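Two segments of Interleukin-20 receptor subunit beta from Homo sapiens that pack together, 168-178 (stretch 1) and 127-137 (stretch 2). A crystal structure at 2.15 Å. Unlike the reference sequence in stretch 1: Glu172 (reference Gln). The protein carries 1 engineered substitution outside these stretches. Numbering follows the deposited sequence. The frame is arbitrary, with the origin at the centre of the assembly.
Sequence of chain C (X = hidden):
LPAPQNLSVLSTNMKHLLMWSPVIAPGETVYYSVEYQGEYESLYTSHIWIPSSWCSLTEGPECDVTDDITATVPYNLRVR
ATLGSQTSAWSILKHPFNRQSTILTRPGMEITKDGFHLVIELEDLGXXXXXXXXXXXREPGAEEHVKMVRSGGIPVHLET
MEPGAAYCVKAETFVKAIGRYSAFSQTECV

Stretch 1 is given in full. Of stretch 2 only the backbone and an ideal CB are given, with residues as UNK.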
# COMPACT_ATOMS: atom_id res chain seq x y z
N CYS C 168 16.63 -20.22 24.55
CA CYS C 168 15.46 -19.51 25.08
C CYS C 168 14.95 -18.45 24.12
O CYS C 168 15.72 -17.89 23.35
CB CYS C 168 15.76 -18.92 26.46
SG CYS C 168 16.19 -20.19 27.68
N VAL C 169 13.66 -18.19 24.17
CA VAL C 169 12.98 -17.32 23.17
C VAL C 169 11.79 -16.49 23.74
O VAL C 169 10.99 -17.01 24.52
CB VAL C 169 12.45 -18.17 21.98
CG1 VAL C 169 13.60 -18.80 21.20
CG2 VAL C 169 11.52 -19.28 22.46
N LYS C 170 11.69 -15.23 23.34
CA LYS C 170 10.54 -14.40 23.63
C LYS C 170 10.25 -13.56 22.36
O LYS C 170 11.16 -13.35 21.53
CB LYS C 170 10.81 -13.48 24.82
CG LYS C 170 12.01 -12.57 24.60
CD LYS C 170 12.29 -11.63 25.75
CE LYS C 170 13.44 -10.70 25.41
NZ LYS C 170 13.68 -9.69 26.48
N ALA C 171 9.02 -13.06 22.26
CA ALA C 171 8.53 -12.35 21.07
C ALA C 171 7.68 -11.13 21.43
O ALA C 171 6.93 -11.12 22.42
CB ALA C 171 7.73 -13.29 20.18
N GLU C 172 7.74 -10.15 20.56
CA GLU C 172 7.24 -8.81 20.76
C GLU C 172 6.57 -8.44 19.44
O GLU C 172 6.88 -9.02 18.40
CB GLU C 172 8.50 -7.97 20.94
CG GLU C 172 8.38 -6.60 21.52
CD GLU C 172 9.64 -5.74 21.31
OE1 GLU C 172 9.79 -4.73 22.03
OE2 GLU C 172 10.48 -6.04 20.43
N THR C 173 5.74 -7.41 19.45
CA THR C 173 4.95 -7.04 18.31
C THR C 173 5.39 -5.57 17.99
O THR C 173 5.88 -4.87 18.89
CB THR C 173 3.50 -7.20 18.80
OG1 THR C 173 2.76 -8.16 18.03
CG2 THR C 173 2.86 -5.91 18.92
N PHE C 174 5.27 -5.14 16.72
CA PHE C 174 5.59 -3.75 16.26
C PHE C 174 4.59 -3.31 15.21
O PHE C 174 4.30 -4.08 14.33
CB PHE C 174 6.99 -3.61 15.63
CG PHE C 174 7.26 -2.22 15.08
CD1 PHE C 174 7.45 -1.13 15.94
CD2 PHE C 174 7.30 -1.99 13.71
CE1 PHE C 174 7.69 0.16 15.44
CE2 PHE C 174 7.55 -0.70 13.19
CZ PHE C 174 7.74 0.39 14.06
N VAL C 175 4.10 -2.06 15.34
CA VAL C 175 2.97 -1.50 14.58
C VAL C 175 3.45 -0.17 13.95
O VAL C 175 3.47 0.92 14.62
CB VAL C 175 1.72 -1.30 15.51
CG1 VAL C 175 0.56 -0.61 14.77
CG2 VAL C 175 1.19 -2.63 16.03
N LYS C 176 3.92 -0.25 12.68
CA LYS C 176 4.46 0.92 11.96
C LYS C 176 3.51 2.16 12.00
O LYS C 176 3.96 3.26 12.27
CB LYS C 176 4.77 0.54 10.53
CG LYS C 176 5.59 1.58 9.80
CD LYS C 176 6.01 1.11 8.42
CE LYS C 176 7.12 0.07 8.52
NZ LYS C 176 7.57 -0.25 7.14
N ALA C 177 2.20 1.96 11.81
CA ALA C 177 1.23 3.05 11.80
C ALA C 177 1.19 3.95 13.05
O ALA C 177 0.72 5.10 12.94
CB ALA C 177 -0.14 2.53 11.57
N ILE C 178 1.65 3.42 14.20
CA ILE C 178 1.66 4.16 15.47
C ILE C 178 3.03 4.28 16.14
O ILE C 178 3.19 5.06 17.08
CB ILE C 178 0.58 3.55 16.41
CG1 ILE C 178 0.96 2.14 16.87
CG2 ILE C 178 -0.75 3.46 15.68
CD1 ILE C 178 -0.14 1.41 17.62
N UNK C 127 -1.95 -7.60 9.12
CA UNK C 127 -1.05 -6.75 8.36
C UNK C 127 -0.49 -5.56 9.14
O UNK C 127 0.66 -5.14 8.88
CB UNK C 127 -1.78 -6.24 7.12
N UNK C 128 -1.27 -5.01 10.08
CA UNK C 128 -0.75 -3.96 10.85
C UNK C 128 0.52 -4.35 11.64
O UNK C 128 1.23 -3.43 12.02
CB UNK C 128 -1.85 -3.46 11.80
N UNK C 129 0.84 -5.63 11.79
CA UNK C 129 1.89 -6.05 12.74
C UNK C 129 3.08 -6.76 12.16
O UNK C 129 2.93 -7.80 11.46
CB UNK C 129 1.27 -6.97 13.80
N UNK C 130 4.25 -6.30 12.62
CA UNK C 130 5.52 -7.04 12.47
C UNK C 130 5.99 -7.58 13.86
O UNK C 130 5.75 -6.93 14.94
CB UNK C 130 6.59 -6.14 11.86
N UNK C 131 6.65 -8.76 13.82
CA UNK C 131 7.12 -9.49 15.03
C UNK C 131 8.64 -9.46 15.12
O UNK C 131 9.35 -9.77 14.14
CB UNK C 131 6.63 -10.94 15.01
N UNK C 132 9.10 -9.04 16.29
CA UNK C 132 10.47 -9.17 16.75
C UNK C 132 10.59 -10.39 17.62
O UNK C 132 9.85 -10.58 18.56
CB UNK C 132 10.92 -7.92 17.51
N UNK C 133 11.56 -11.23 17.34
CA UNK C 133 11.80 -12.44 18.13
C UNK C 133 13.24 -12.38 18.58
O UNK C 133 14.14 -12.25 17.76
CB UNK C 133 11.51 -13.72 17.34
N UNK C 134 13.44 -12.41 19.89
CA UNK C 134 14.77 -12.47 20.49
C UNK C 134 14.98 -13.89 20.88
O UNK C 134 14.06 -14.53 21.44
CB UNK C 134 14.93 -11.53 21.69
N UNK C 135 16.17 -14.41 20.52
CA UNK C 135 16.59 -15.71 20.96
C UNK C 135 18.10 -15.81 21.23
O UNK C 135 18.92 -15.07 20.64
CB UNK C 135 16.18 -16.75 19.91
N UNK C 136 18.45 -16.74 22.11
CA UNK C 136 19.82 -16.89 22.61
C UNK C 136 20.05 -18.30 23.16
O UNK C 136 19.12 -18.99 23.58
CB UNK C 136 20.11 -15.85 23.69
N UNK C 137 21.31 -18.71 23.13
CA UNK C 137 21.74 -19.91 23.83
C UNK C 137 21.83 -19.53 25.31
O UNK C 137 22.44 -18.51 25.62
CB UNK C 137 23.07 -20.44 23.29

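The two backbones run antiparallel, their axes 4.6 Å apart at closest approach and 150° between directions, and the register runs from position 130 with Phe174 to position 136 with Cys168, hydrogen-bonded and non-hydrogen-bonded pairs alternating. Side chains therefore alternate between two faces: one carries Cys168, Lys170, Glu172 and Phe174, the other Val169, Ala171 and Thr173.

Position 127 has nothing of stretch 1 within 5.5 Å of its ideal CB, and phi of -49° is compatible with many residues, proline among them. It is Pro127, without contact.

At position 128 CA-to-CB points sideways, with CB 4.8 Å from Val175 CG1. A flexible chain, polar or apolar, could reach back to the loop at Ala177. Gln128 does so: its OE1 lies 3.8 Å from Ala177 CB, and one water donates to Gln128 O (3.1 Å) and Gln128 OE1 (2.8 Å) while accepting from Ala177 N (2.8 Å), tying the turn to this position.

Position 129 also points sideways onto a mixed surface, its CB 4.2 Å from Phe174 O, 4.6 Å from Thr173 OG1 and 4.9 Å from Val175 CG2. A branched aliphatic, an aromatic or a polar chain would suit. In Phe129, chi1 of -66° (m) brings CE2 to 3.5 Å from Val175 CG2, and CD2 lies 3.6 Å from Thr173 OG1.

Position 130 shares its face with Phe174, and Lys176 NZ, about 7.6 Å from the ideal CB of 130, is within reach of a longer acid; a polar residue or an apolar chain is also plausible. Glu130 places OE2 at the edge of the Phe174 ring, 4.4 Å from CD2. Its OE2 is 4.2 Å from Lys176 NZ, beyond a salt bridge. Two backbone hydrogen bonds join the pair: Glu130 N to Phe174 O, 2.8 Å, and Phe174 N to Glu130 O, 2.6 Å, the second more bent; 132, 134 and 136 are likewise doubly bonded.

Position 131 faces the Thr173 side, its CB 3.9 Å from Glu172 O and about 5.6 Å from Thr173 OG1; an aliphatic, an aromatic or a polar group could fit. Phe131 puts CE2 3.7 Å from Thr173 OG1, which finds no partner anywhere in the model.

At position 132 the ideal CB is only 3.5 Å from Glu172 OE2. A basic or polar residue could answer that carboxylate; an aliphatic could pack on the chain. It is Leu132, whose CD2 sits 3.2 Å from Glu172 OE2, a tight contact with no charge partner.

Position 133 looks onto Ala171, its CB 4.8 Å from Ala171 CB; the small neighbour leaves room for various apolar chains. Val133 reaches it with CG2, 4.2 Å from Ala171 CB.

Position 134 lies under the extended Lys170, CB 4.1 Å from CE, favouring something small or an acid. Ala134 keeps that 4.1 Å contact between its CB and Lys170 CE.

At position 135 CB is 3.5 Å from Val169 CG1, so apolar or aromatic chains fit. Tyr135 packs through CB, and chi1 of 65° (p) leads its ring away.

Position 136 has its ideal CB 4.9 Å from Cys168 O; a long aliphatic or an aromatic could reach back over Cys168 to the Lys170 chain. Trp136 sets CE2 3.8 Å from Cys168 CB, with Cys168 O over one ring face and Lys170 CE at its edge, 4.2 Å from CZ3.

Position 137 points away, tolerating most residues; Arg137 is poorly ordered.

Stretch 2 127-137: PQFEFLVAYWR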
# COMPACT_ATOMS: atom_id res chain seq x y z
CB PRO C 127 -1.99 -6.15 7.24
CG PRO C 127 -3.05 -7.18 7.03
CD PRO C 127 -3.30 -7.64 8.47
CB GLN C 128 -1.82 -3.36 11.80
CG GLN C 128 -3.04 -2.78 11.04
CD GLN C 128 -2.76 -1.37 10.45
OE1 GLN C 128 -1.61 -0.82 10.52
NE2 GLN C 128 -3.81 -0.78 9.87
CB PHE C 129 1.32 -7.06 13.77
CG PHE C 129 0.28 -6.47 14.71
CD1 PHE C 129 -1.07 -6.37 14.30
CD2 PHE C 129 0.63 -6.11 16.00
CE1 PHE C 129 -2.04 -5.85 15.16
CE2 PHE C 129 -0.35 -5.61 16.87
CZ PHE C 129 -1.68 -5.48 16.44
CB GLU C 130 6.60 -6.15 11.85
CG GLU C 130 6.40 -5.81 10.38
CD GLU C 130 7.33 -4.68 9.89
OE1 GLU C 130 8.55 -4.96 9.78
OE2 GLU C 130 6.85 -3.52 9.66
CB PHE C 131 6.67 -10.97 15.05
CG PHE C 131 5.19 -11.15 15.08
CD1 PHE C 131 4.45 -11.14 13.89
CD2 PHE C 131 4.49 -11.29 16.30
CE1 PHE C 131 3.06 -11.31 13.91
CE2 PHE C 131 3.10 -11.47 16.33
CZ PHE C 131 2.38 -11.46 15.14
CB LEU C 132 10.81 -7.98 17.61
CG LEU C 132 12.19 -7.42 17.44
CD1 LEU C 132 12.00 -6.08 16.75
CD2 LEU C 132 12.94 -7.30 18.79
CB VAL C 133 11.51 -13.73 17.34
CG1 VAL C 133 11.64 -14.96 18.23
CG2 VAL C 133 10.09 -13.67 16.77
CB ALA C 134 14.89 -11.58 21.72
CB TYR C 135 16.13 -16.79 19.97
CG TYR C 135 16.74 -16.76 18.56
CD1 TYR C 135 17.94 -17.44 18.21
CD2 TYR C 135 16.06 -16.10 17.55
CE1 TYR C 135 18.43 -17.39 16.90
CE2 TYR C 135 16.53 -16.06 16.27
CZ TYR C 135 17.68 -16.69 15.93
OH TYR C 135 17.96 -16.52 14.60
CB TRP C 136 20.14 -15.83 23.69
CG TRP C 136 19.30 -15.95 24.99
CD1 TRP C 136 19.61 -16.70 26.11
CD2 TRP C 136 18.07 -15.28 25.29
NE1 TRP C 136 18.63 -16.55 27.06
CE2 TRP C 136 17.68 -15.68 26.59
CE3 TRP C 136 17.25 -14.38 24.58
CZ2 TRP C 136 16.52 -15.24 27.20
CZ3 TRP C 136 16.08 -13.93 25.18
CH2 TRP C 136 15.72 -14.36 26.48
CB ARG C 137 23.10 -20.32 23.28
CG ARG C 137 23.55 -21.71 23.63
CD ARG C 137 24.91 -21.98 23.02
NE ARG C 137 25.46 -23.23 23.50
CZ ARG C 137 25.16 -24.45 23.05
NH1 ARG C 137 24.27 -24.62 22.08
NH2 ARG C 137 25.77 -25.51 23.59
O HOH W 1 1.11 -0.49 11.17
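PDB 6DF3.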